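Local coordinates for protein GCN5-related N-acetyltransferase (Anabaena variabilis, PDB 2OZG) that binds coenzyme A and, as a GCN5-related N-acetyltransferase, probably transfers acetyl groups to amines, possibly those of aminoglycosides, at residues Q190-T195 against R230-V235; M287-N292 against V314-L319; G69-G74 against Q173-T178; D145-Q150 against F248-R253. All blocks are in the same frame, centred on the assembly; numbering follows the deposited sequence.

Interaction 1 (Q190-T195 against R230-V235); sequences QGLNRT and RIRDWV
R232 reaches from its strand to the end of the short helix containing L192 and spends one nitrogen on two carbonyls, an example of an arginine holding the backbone where a chain leaves a helix. NH1 donates to L192 O over 2.8 Å by a bent bond (149° at the hydrogen) and to R194 O over 2.9 Å by a nearly straight one (179°). Both oxygens lie at the guanidinium edge, close to its plane, and the two bonds would limit its turning, although NH1 sits above the plane of each carbonyl. The arginine chain bends at chi3 (62°), which places NE on the way to the two carbonyls.

The tight part centres on L192, a buried residue with much of its surface covered by R232 and D233. Its CD2 rests 4.0 Å from R232 CD and meets CB and CG as well, the two side chains running past each other in opposite directions. L192 CD1 lies 3.8 Å from D233 OD2, whose polar partners are Y215 OH and R184. The partly exposed R194 and T195 form the looser side and contribute little: T195 adds only CG2, and the R194 guanidinium leads off. An alanine at R232 would probably leave L192 O and R194 O without this shared donor and L192 CD2 without CG and CD beside it.

R232 and D233 both face I217 in a classic beta bulge against strand 211-222, while strand 258-263 flanks the other edge of strand 227-236.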
# COMPACT_ATOMS: atom_id res chain seq x y z
N GLN A 190 29.80 16.08 14.09
CA GLN A 190 29.80 16.51 12.69
C GLN A 190 28.60 16.02 11.92
O GLN A 190 27.95 16.76 11.17
CB GLN A 190 31.05 15.98 11.99
CG GLN A 190 32.34 16.71 12.31
CD GLN A 190 32.45 18.04 11.69
OE1 GLN A 190 31.68 18.42 10.81
NE2 GLN A 190 33.45 18.78 12.13
N GLY A 191 28.33 14.73 12.05
CA GLY A 191 27.20 14.13 11.36
C GLY A 191 25.91 14.75 11.78
O GLY A 191 25.06 14.98 10.95
N LEU A 192 25.78 15.05 13.07
CA LEU A 192 24.57 15.69 13.61
C LEU A 192 24.34 17.09 13.10
O LEU A 192 23.23 17.53 12.96
CB LEU A 192 24.64 15.77 15.13
CG LEU A 192 24.41 14.47 15.89
CD1 LEU A 192 24.81 14.64 17.34
CD2 LEU A 192 22.98 14.00 15.77
N ASN A 193 25.42 17.79 12.87
CA ASN A 193 25.34 19.15 12.35
C ASN A 193 25.21 19.17 10.81
O ASN A 193 25.08 20.22 10.19
CB ASN A 193 26.58 19.88 12.85
CG ASN A 193 26.49 21.35 12.69
OD1 ASN A 193 25.58 22.00 13.19
ND2 ASN A 193 27.44 21.91 11.97
N ARG A 194 25.21 18.00 10.18
CA ARG A 194 25.20 17.94 8.73
C ARG A 194 23.83 17.69 8.17
O ARG A 194 23.12 16.76 8.61
CB ARG A 194 26.12 16.80 8.31
CG ARG A 194 26.32 16.58 6.80
CD ARG A 194 27.20 15.31 6.65
NE ARG A 194 28.56 15.51 7.19
CZ ARG A 194 29.34 14.55 7.71
NH1 ARG A 194 28.90 13.30 7.83
NH2 ARG A 194 30.55 14.86 8.14
N THR A 195 23.45 18.50 7.20
CA THR A 195 22.18 18.33 6.53
C THR A 195 22.32 18.55 5.03
O THR A 195 23.29 19.13 4.54
CB THR A 195 21.14 19.39 7.00
OG1 THR A 195 21.69 20.70 6.81
CG2 THR A 195 20.81 19.22 8.48
N ARG A 230 12.01 15.01 12.35
CA ARG A 230 12.92 13.92 12.79
C ARG A 230 13.88 14.46 13.84
O ARG A 230 14.75 15.27 13.52
CB ARG A 230 13.69 13.37 11.60
CG ARG A 230 12.84 12.96 10.39
CD ARG A 230 13.73 12.38 9.27
NE ARG A 230 12.98 12.09 8.05
CZ ARG A 230 12.39 10.92 7.80
NH1 ARG A 230 12.37 9.97 8.70
NH2 ARG A 230 11.73 10.73 6.66
N ILE A 231 13.72 14.03 15.10
CA ILE A 231 14.59 14.44 16.16
C ILE A 231 15.86 13.57 16.09
O ILE A 231 15.81 12.37 16.30
CB ILE A 231 13.91 14.31 17.53
CG1 ILE A 231 12.69 15.24 17.64
CG2 ILE A 231 14.89 14.63 18.64
CD1 ILE A 231 11.81 15.03 18.88
N ARG A 232 17.02 14.19 15.84
CA ARG A 232 18.26 13.40 15.74
C ARG A 232 19.03 13.32 17.02
O ARG A 232 19.81 12.40 17.19
CB ARG A 232 19.16 13.88 14.62
CG ARG A 232 19.41 15.35 14.62
CD ARG A 232 20.32 15.82 13.46
NE ARG A 232 19.77 15.58 12.13
CZ ARG A 232 20.45 15.82 11.00
NH1 ARG A 232 21.69 16.30 11.04
NH2 ARG A 232 19.91 15.59 9.84
N ASP A 233 18.82 14.24 17.95
CA ASP A 233 19.50 14.15 19.24
C ASP A 233 18.66 14.97 20.21
O ASP A 233 18.01 15.91 19.82
CB ASP A 233 20.92 14.72 19.14
CG ASP A 233 21.78 14.42 20.34
OD1 ASP A 233 21.46 13.44 21.09
OD2 ASP A 233 22.82 15.13 20.50
N TRP A 234 18.62 14.53 21.46
CA TRP A 234 17.89 15.26 22.47
C TRP A 234 18.54 14.93 23.80
O TRP A 234 19.15 13.85 23.94
CB TRP A 234 16.39 14.89 22.48
CG TRP A 234 16.15 13.36 22.65
CD1 TRP A 234 16.03 12.47 21.66
CD2 TRP A 234 16.04 12.61 23.88
NE1 TRP A 234 15.85 11.23 22.17
CE2 TRP A 234 15.88 11.29 23.53
CE3 TRP A 234 16.13 12.94 25.22
CZ2 TRP A 234 15.77 10.29 24.47
CZ3 TRP A 234 16.04 11.98 26.14
CH2 TRP A 234 15.88 10.64 25.78
N VAL A 235 18.35 15.85 24.76
CA VAL A 235 18.74 15.66 26.12
C VAL A 235 17.64 16.21 27.06
O VAL A 235 17.09 17.29 26.83
CB VAL A 235 20.13 16.31 26.44
CG1 VAL A 235 20.34 16.49 27.95
CG2 VAL A 235 21.26 15.48 25.84

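Interaction 2 (M287-N292 against V314-L319)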
# COMPACT_ATOMS: atom_id res chain seq x y z
N MSE A 287 26.96 -4.04 18.13
CA MSE A 287 27.78 -5.07 18.65
C MSE A 287 28.98 -4.53 19.31
O MSE A 287 29.47 -3.45 18.96
CB MSE A 287 28.19 -5.95 17.51
CG MSE A 287 27.08 -6.75 16.88
SE MSE A 287 27.75 -8.01 15.51
CE MSE A 287 26.76 -9.66 16.03
N LEU A 288 29.53 -5.33 20.22
CA LEU A 288 30.73 -4.95 20.98
C LEU A 288 31.76 -6.08 20.98
O LEU A 288 31.40 -7.26 21.04
CB LEU A 288 30.32 -4.65 22.45
CG LEU A 288 31.44 -4.11 23.37
CD1 LEU A 288 31.05 -2.93 24.24
CD2 LEU A 288 32.03 -5.26 24.24
N ARG A 289 33.03 -5.71 20.91
CA ARG A 289 34.10 -6.65 21.01
C ARG A 289 34.88 -6.31 22.28
O ARG A 289 35.29 -5.15 22.48
CB ARG A 289 35.02 -6.56 19.79
CG ARG A 289 35.62 -7.95 19.33
CD ARG A 289 36.65 -8.57 20.24
NE ARG A 289 37.12 -9.82 19.65
CZ ARG A 289 38.01 -10.62 20.20
NH1 ARG A 289 38.55 -10.33 21.38
NH2 ARG A 289 38.34 -11.75 19.59
N ILE A 290 35.04 -7.29 23.15
CA ILE A 290 35.96 -7.13 24.29
C ILE A 290 37.35 -7.35 23.74
O ILE A 290 37.74 -8.46 23.43
CB ILE A 290 35.66 -8.14 25.40
CG1 ILE A 290 34.21 -7.98 25.88
CG2 ILE A 290 36.72 -8.06 26.52
CD1 ILE A 290 33.92 -6.86 26.87
N VAL A 291 38.09 -6.26 23.59
CA VAL A 291 39.43 -6.32 23.03
C VAL A 291 40.48 -6.75 24.09
O VAL A 291 41.40 -7.54 23.80
CB VAL A 291 39.82 -4.97 22.41
CG1 VAL A 291 41.26 -5.00 21.88
CG2 VAL A 291 38.83 -4.59 21.30
N ASN A 292 40.31 -6.22 25.31
CA ASN A 292 41.15 -6.59 26.47
C ASN A 292 40.28 -6.91 27.69
O ASN A 292 39.62 -6.03 28.25
CB ASN A 292 42.14 -5.49 26.78
CG ASN A 292 43.16 -5.94 27.79
OD1 ASN A 292 42.84 -6.23 28.95
ND2 ASN A 292 44.38 -6.03 27.35
N VAL A 314 37.57 -17.58 30.03
CA VAL A 314 37.24 -17.00 28.74
C VAL A 314 37.99 -17.64 27.56
O VAL A 314 39.17 -17.95 27.69
CB VAL A 314 37.57 -15.48 28.74
CG1 VAL A 314 37.10 -14.78 27.44
CG2 VAL A 314 36.97 -14.80 29.96
N GLN A 315 37.28 -17.86 26.46
CA GLN A 315 37.90 -18.31 25.22
C GLN A 315 37.99 -17.11 24.30
O GLN A 315 37.06 -16.32 24.22
CB GLN A 315 37.10 -19.43 24.51
CG GLN A 315 37.74 -19.79 23.15
CD GLN A 315 37.10 -20.97 22.41
OE1 GLN A 315 36.56 -21.91 23.01
NE2 GLN A 315 37.20 -20.94 21.08
N ASP A 316 39.13 -16.96 23.63
CA ASP A 316 39.32 -15.92 22.59
C ASP A 316 40.30 -16.53 21.60
O ASP A 316 41.51 -16.64 21.89
CB ASP A 316 39.89 -14.63 23.15
CG ASP A 316 39.87 -13.49 22.17
OD1 ASP A 316 39.90 -13.71 20.94
OD2 ASP A 316 39.81 -12.34 22.63
N ASP A 317 39.78 -16.88 20.44
CA ASP A 317 40.57 -17.53 19.42
C ASP A 317 41.42 -16.54 18.58
O ASP A 317 42.21 -16.98 17.75
CB ASP A 317 39.65 -18.32 18.49
CG ASP A 317 38.73 -17.41 17.65
OD1 ASP A 317 38.38 -16.31 18.13
OD2 ASP A 317 38.33 -17.81 16.52
N LEU A 318 41.24 -15.23 18.78
CA LEU A 318 41.97 -14.20 18.03
C LEU A 318 43.05 -13.54 18.85
O LEU A 318 44.18 -13.42 18.40
CB LEU A 318 41.00 -13.13 17.53
CG LEU A 318 41.61 -12.03 16.65
CD1 LEU A 318 42.19 -12.65 15.38
CD2 LEU A 318 40.62 -10.93 16.31
N LEU A 319 42.69 -13.07 20.03
CA LEU A 319 43.60 -12.35 20.91
C LEU A 319 43.94 -13.20 22.14
O LEU A 319 43.25 -13.18 23.15
CB LEU A 319 42.99 -10.99 21.29
CG LEU A 319 42.66 -10.12 20.07
CD1 LEU A 319 41.92 -8.85 20.47
CD2 LEU A 319 43.86 -9.74 19.22
O HOH W 1 37.30 -14.12 18.27
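V291 and L319 bring the two backbones to 7.6 Å between their CA atoms, I290 and D316 stay farther apart, and the hydrogen bonds across the contact join side chains. R289 bends at chi2 (-70°), which places CD, and grips D316 end-on: NH1 donates to OD2 over 2.7 Å, NH2 to OD1 over 2.8 Å. Each oxygen is met on its syn side, but the two flat groups are turned 42° apart. This buried salt bridge is reinforced from both ends. NH1 also donates to I290 O, while D316 OD1 accepts the backbone N-H of L318 and of L319, each 3.0 Å away, forming an Asx turn and Asx motif. An alanine at D316 would probably leave the buried guanidinium without its directly bonded counter-charge and the two turn N-H groups without their acceptor. Apolar cover comes from L318 CB, 3.6 Å from R289 NH2, and from L319 CD1, which lies 4.2 Å from V291 CG1 and near R289 NH1.

The contact ties strand 279-290 of the acetyltransferase part to the end of strand 308-315 in the sterol-carrier-like part. L105 of helix 96-110 touches both R289 and L318, and I349 of helix 349-357 packs on R289 and D316.

Interaction 3 (G69-G74 against Q173-T178)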
# COMPACT_ATOMS: atom_id res chain seq x y z
N GLY A 69 35.00 7.09 23.49
CA GLY A 69 34.70 6.47 24.75
C GLY A 69 33.26 6.04 24.77
O GLY A 69 32.44 6.49 23.93
N GLN A 70 32.95 5.20 25.75
CA GLN A 70 31.59 4.72 25.96
C GLN A 70 31.34 4.67 27.47
O GLN A 70 32.20 4.21 28.22
CB GLN A 70 31.41 3.32 25.36
CG GLN A 70 29.98 3.00 25.10
CD GLN A 70 29.76 1.81 24.27
OE1 GLN A 70 30.59 0.90 24.23
NE2 GLN A 70 28.55 1.73 23.66
N TRP A 71 30.16 5.13 27.89
CA TRP A 71 29.83 5.15 29.31
C TRP A 71 29.18 3.84 29.82
O TRP A 71 28.05 3.55 29.45
CB TRP A 71 28.96 6.37 29.61
CG TRP A 71 29.65 7.68 29.32
CD1 TRP A 71 29.57 8.39 28.15
CD2 TRP A 71 30.51 8.44 30.19
NE1 TRP A 71 30.31 9.51 28.23
CE2 TRP A 71 30.91 9.58 29.46
CE3 TRP A 71 30.95 8.29 31.50
CZ2 TRP A 71 31.73 10.59 30.02
CZ3 TRP A 71 31.80 9.24 32.02
CH2 TRP A 71 32.17 10.37 31.31
N TRP A 72 29.89 3.07 30.66
CA TRP A 72 29.39 1.80 31.21
C TRP A 72 29.45 1.92 32.74
O TRP A 72 30.53 2.16 33.31
CB TRP A 72 30.24 0.60 30.74
CG TRP A 72 30.19 0.36 29.22
CD1 TRP A 72 31.16 0.68 28.27
CD2 TRP A 72 29.06 -0.11 28.50
NE1 TRP A 72 30.70 0.32 27.01
CE2 TRP A 72 29.40 -0.16 27.14
CE3 TRP A 72 27.79 -0.60 28.91
CZ2 TRP A 72 28.52 -0.61 26.18
CZ3 TRP A 72 26.91 -1.00 27.98
CH2 TRP A 72 27.26 -1.02 26.62
N GLY A 73 28.31 1.75 33.38
CA GLY A 73 28.16 1.87 34.79
C GLY A 73 28.65 3.24 35.27
O GLY A 73 29.18 3.36 36.35
N GLY A 74 28.54 4.24 34.41
CA GLY A 74 28.90 5.59 34.75
C GLY A 74 30.35 5.95 34.68
O GLY A 74 30.72 7.02 35.15
N GLN A 173 26.42 14.96 30.37
CA GLN A 173 25.66 14.64 31.60
C GLN A 173 24.67 13.49 31.42
O GLN A 173 24.57 12.65 32.25
CB GLN A 173 24.91 15.85 32.13
CG GLN A 173 25.80 16.85 32.71
CD GLN A 173 25.07 18.13 33.08
OE1 GLN A 173 24.39 18.20 34.12
NE2 GLN A 173 25.27 19.19 32.25
N GLN A 174 23.89 13.51 30.35
CA GLN A 174 23.00 12.37 30.02
C GLN A 174 23.83 11.11 29.66
O GLN A 174 23.45 9.97 29.94
CB GLN A 174 22.08 12.80 28.84
CG GLN A 174 21.17 11.70 28.37
CD GLN A 174 19.90 12.20 27.71
OE1 GLN A 174 19.21 13.07 28.26
NE2 GLN A 174 19.53 11.59 26.55
N ALA A 175 24.98 11.32 29.04
CA ALA A 175 25.86 10.22 28.57
C ALA A 175 26.36 9.47 29.78
O ALA A 175 26.22 8.25 29.90
CB ALA A 175 27.11 10.79 27.78
N GLN A 176 26.88 10.22 30.73
CA GLN A 176 27.46 9.61 31.92
C GLN A 176 26.41 8.81 32.67
O GLN A 176 26.73 7.81 33.28
CB GLN A 176 28.12 10.67 32.78
CG GLN A 176 28.94 10.12 33.97
CD GLN A 176 28.10 9.77 35.18
OE1 GLN A 176 27.13 10.46 35.49
NE2 GLN A 176 28.50 8.73 35.92
N LEU A 177 25.15 9.24 32.56
CA LEU A 177 23.99 8.58 33.24
C LEU A 177 23.33 7.45 32.49
O LEU A 177 22.51 6.72 33.07
CB LEU A 177 22.91 9.63 33.56
CG LEU A 177 23.29 10.69 34.58
CD1 LEU A 177 22.24 11.76 34.64
CD2 LEU A 177 23.52 10.08 35.94
N THR A 178 23.68 7.29 31.22
CA THR A 178 23.05 6.31 30.37
C THR A 178 24.04 5.21 29.98
O THR A 178 25.06 5.46 29.30
CB THR A 178 22.50 7.01 29.12
OG1 THR A 178 21.80 8.24 29.50
CG2 THR A 178 21.57 6.09 28.40
O HOH W 2 26.85 5.03 32.11
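The hairpin linking strands 58-72 and 75-87 of the acetyltransferase fold presents W71 and G74 to the C-terminal part of helix 165-177, where A175 and Q176 receive them. The W71 indole lies with one face over the helix backbone, covering A175 C and Q176 CA. A175 CB meets the pyrrole part of the ring, 3.5 Å from W71 CD1 and equally near NE1. At the six-membered ring Q176 CB makes a CH-pi contact, 4.0 Å from the centroid and only 14° off the normal, and Q176 CG comes 3.6 Å from W71 CZ3. W71 CB, for its part, rests 3.3 Å from A175 O.

Past W71 the hairpin turns at G73 and G74, both with positive phi and with backbone angles matching a type I' turn. This brings the G74 carbonyl round to the same glutamine. Q176 bends at chi2 (-82°), putting CD beside the turn, and its amide stands nearly perpendicular to the indole. NE2 donates to G74 O over 2.9 Å, almost straight (174°), in the carbonyl plane and on a lone pair. G74 CA makes a C-H...O contact of 3.4 Å with Q176 O. A water bridges the same two residues, accepting from G74 N and donating to Q176 O, 3.0 Å from the latter.

The strand backbone at W71 pairs with G180 and Y181, while W72 packs against W286 and L288 of strand 279-290. On the outer side of the helix, L177 packs on R363 of the second subunit.

Interaction 4 (D145-Q150 against F248-R253); sequences DSIQIQ and FIANHR. With COA (coenzyme A), chain C.
R253 leaves its backbone beside D145 and ends against coenzyme A. CB lies 4.4 Å from D145 CB and faces the D145 backbone. CG, set between the backbone N and the carbonyl carbon (chi1 73°), is 3.4 Å from N6A of the cofactor, and from there the chain runs extended to NE. CD passes N6A at a longer distance, NE and CZ stay near N6A and C6A, NH2 comes 3.6 Å from C5A, and N6A lies over one face of the guanidinium, toward its rim. NH1 turns back to its own segment: it donates to A250 O over 3.2 Å and to N251 OD1 at a like distance. A250 O also accepts R253 N, from the opposite face of its plane, closing a type I turn.

N251 passes the chain of bonds on. Its ND2 donates to Q150 OE1 over 3.0 Å, in the carbonyl plane and on a lone pair, with the two amides nearly coplanar. The rest of the contact is apolar. I147 CD1 presses on I249 CG2 at a tight 3.5 Å, I147 CG2 covers A250 CB, and that methyl also lies 3.4 Å from I149 O.

The cofactor itself is held by backbone N-H groups of the third subunit, among them those of G93 and G95, and R92 of that subunit bonds to N251 O. The site is thus shared between chains: A250 O and N251 OD1 hold NH1, with Q150 steadying the N251 amide from the second shell, and would probably orient a guanidinium whose positive charge is likely to be felt by the electron-rich adenine against it.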
# COMPACT_ATOMS: atom_id res chain seq x y z
N ASP A 145 -0.55 14.94 16.87
CA ASP A 145 -1.79 15.29 17.53
C ASP A 145 -2.27 14.32 18.65
O ASP A 145 -3.33 14.55 19.24
CB ASP A 145 -2.88 15.55 16.48
CG ASP A 145 -3.28 14.32 15.73
OD1 ASP A 145 -2.77 13.22 16.06
OD2 ASP A 145 -4.11 14.47 14.79
N SER A 146 -1.51 13.25 18.91
CA SER A 146 -1.83 12.33 19.97
C SER A 146 -1.05 12.68 21.25
O SER A 146 -1.34 12.16 22.31
CB SER A 146 -1.52 10.89 19.55
OG SER A 146 -0.12 10.64 19.58
N ILE A 147 -0.12 13.64 21.17
CA ILE A 147 0.73 13.97 22.36
C ILE A 147 -0.03 14.66 23.45
O ILE A 147 0.04 14.27 24.62
CB ILE A 147 1.95 14.79 21.96
CG1 ILE A 147 2.82 13.91 21.05
CG2 ILE A 147 2.73 15.18 23.22
CD1 ILE A 147 3.92 14.67 20.30
N GLN A 148 -0.76 15.70 23.05
CA GLN A 148 -1.67 16.38 23.95
C GLN A 148 -1.08 16.65 25.34
O GLN A 148 -1.64 16.25 26.36
CB GLN A 148 -2.97 15.56 24.05
CG GLN A 148 -3.69 15.34 22.71
CD GLN A 148 -4.72 14.20 22.75
OE1 GLN A 148 -5.01 13.65 23.82
NE2 GLN A 148 -5.28 13.84 21.58
N ILE A 149 0.08 17.29 25.36
CA ILE A 149 0.70 17.78 26.58
C ILE A 149 0.94 19.26 26.35
O ILE A 149 1.47 19.64 25.30
CB ILE A 149 2.03 17.06 26.94
CG1 ILE A 149 1.74 15.63 27.38
CG2 ILE A 149 2.80 17.85 28.07
CD1 ILE A 149 2.90 14.73 27.45
N GLN A 150 0.45 20.07 27.29
CA GLN A 150 0.72 21.51 27.31
C GLN A 150 1.13 21.84 28.75
O GLN A 150 0.34 22.34 29.53
CB GLN A 150 -0.48 22.35 26.84
CG GLN A 150 -0.20 23.89 26.89
CD GLN A 150 0.93 24.40 25.94
OE1 GLN A 150 1.02 24.01 24.77
NE2 GLN A 150 1.76 25.31 26.46
N PHE A 248 6.61 21.19 23.54
CA PHE A 248 7.14 21.84 22.34
C PHE A 248 6.74 21.03 21.07
O PHE A 248 6.19 21.55 20.09
CB PHE A 248 8.63 21.95 22.55
CG PHE A 248 9.41 22.53 21.38
CD1 PHE A 248 9.42 23.88 21.14
CD2 PHE A 248 10.14 21.70 20.55
CE1 PHE A 248 10.15 24.42 20.06
CE2 PHE A 248 10.85 22.23 19.45
CZ PHE A 248 10.86 23.60 19.23
N ILE A 249 6.95 19.74 21.13
CA ILE A 249 6.62 18.85 20.05
C ILE A 249 5.11 18.83 19.79
O ILE A 249 4.72 18.88 18.64
CB ILE A 249 7.12 17.46 20.37
CG1 ILE A 249 8.65 17.49 20.44
CG2 ILE A 249 6.70 16.49 19.32
CD1 ILE A 249 9.21 16.20 21.03
N ALA A 250 4.29 18.75 20.85
CA ALA A 250 2.81 18.76 20.71
C ALA A 250 2.40 20.03 20.01
O ALA A 250 1.44 20.06 19.26
CB ALA A 250 2.13 18.72 22.06
N ASN A 251 3.19 21.10 20.21
CA ASN A 251 2.86 22.36 19.58
C ASN A 251 3.18 22.46 18.08
O ASN A 251 2.96 23.47 17.48
CB ASN A 251 3.38 23.56 20.41
CG ASN A 251 2.48 23.86 21.58
OD1 ASN A 251 1.28 23.63 21.52
ND2 ASN A 251 3.05 24.37 22.65
N HIS A 252 3.69 21.39 17.50
CA HIS A 252 3.92 21.31 16.05
C HIS A 252 2.77 20.59 15.30
O HIS A 252 2.83 20.45 14.08
CB HIS A 252 5.20 20.53 15.74
CG HIS A 252 6.46 21.31 15.95
ND1 HIS A 252 6.98 21.54 17.20
CD2 HIS A 252 7.29 21.91 15.07
CE1 HIS A 252 8.10 22.24 17.07
NE2 HIS A 252 8.31 22.48 15.79
N ARG A 253 1.71 20.28 16.02
CA ARG A 253 0.63 19.46 15.50
C ARG A 253 -0.10 20.04 14.31
O ARG A 253 -0.61 19.30 13.50
CB ARG A 253 -0.36 19.12 16.58
CG ARG A 253 -1.24 20.23 17.03
CD ARG A 253 -1.98 19.81 18.29
NE ARG A 253 -2.74 20.93 18.87
CZ ARG A 253 -2.27 21.83 19.75
NH1 ARG A 253 -1.02 21.78 20.24
NH2 ARG A 253 -3.08 22.79 20.17
N1A COA C . -4.72 23.04 16.64
C2A COA C . -5.87 23.48 17.17
N3A COA C . -5.97 24.66 17.82
C4A COA C . -4.86 25.43 17.96
C5A COA C . -3.64 25.01 17.44
C6A COA C . -3.59 23.78 16.76
N6A COA C . -2.46 23.28 16.21
N7A COA C . -2.75 25.99 17.75
C8A COA C . -3.40 26.96 18.43
N9A COA C . -4.69 26.61 18.55
C1B COA C . -5.82 27.33 19.21
C2B COA C . -5.79 27.16 20.73
O2B COA C . -6.45 25.95 21.17
C3B COA C . -6.42 28.46 21.22
O3B COA C . -7.81 28.31 21.54
P3B COA C . -8.27 28.13 23.10
O7A COA C . -8.19 29.54 23.66
O8A COA C . -9.66 27.52 22.98
O9A COA C . -7.25 27.21 23.74
C4B COA C . -6.23 29.47 20.09
O4B COA C . -5.80 28.74 18.94
C5B COA C . -5.21 30.56 20.45
O5B COA C . -3.92 29.95 20.60
P1A COA C . -2.52 30.75 20.40
O1A COA C . -2.80 32.18 20.03
O2A COA C . -1.65 30.46 21.63
O3A COA C . -1.86 29.93 19.15
P2A COA C . -0.25 29.70 18.92
O4A COA C . 0.42 31.03 19.26
O5A COA C . 0.16 28.46 19.72
O6A COA C . -0.18 29.39 17.29
CBP COA C . 0.36 28.09 15.14
CCP COA C . 0.64 28.38 16.63
CDP COA C . -0.11 29.41 14.54
CEP COA C . -0.86 27.17 15.12
CAP COA C . 1.69 27.54 14.45
OAP COA C . 2.39 28.56 13.65
C9P COA C . 1.75 26.23 13.60
O9P COA C . 1.84 25.02 14.17
N8P COA C . 1.82 26.20 12.26
C7P COA C . 1.78 27.18 11.17
C6P COA C . 0.60 26.66 10.36
C5P COA C . -0.65 27.48 10.64
O5P COA C . -1.00 27.72 11.79
N4P COA C . -1.36 27.89 9.58
C3P COA C . -2.60 28.66 9.62
C2P COA C . -2.92 28.97 8.17
S1P COA C . -1.72 30.18 7.49

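Overall arrangement
The four contacts run across the chain from its sterol-carrier-like part to a subunit interface. Interaction 2 joins that part to strand 279-290 of the acetyltransferase part, and its centre lies about 46 Å from that of interaction 4, on the opposite side of the chain's centre. Interaction 3 lies between: L288 packs on Q70 and W72, while Q174 packs on V235 of interaction 1. Interaction 1 meets interaction 4 where I231 touches I249, strand 227-236 leading into helix 239-250. Along the sequence interaction 3 closes before interaction 1 opens, interaction 1 is nested within interaction 4, interactions 3 and 4 cross, and interaction 2 comes last. Packing thus links the domain junction to the shared cofactor site.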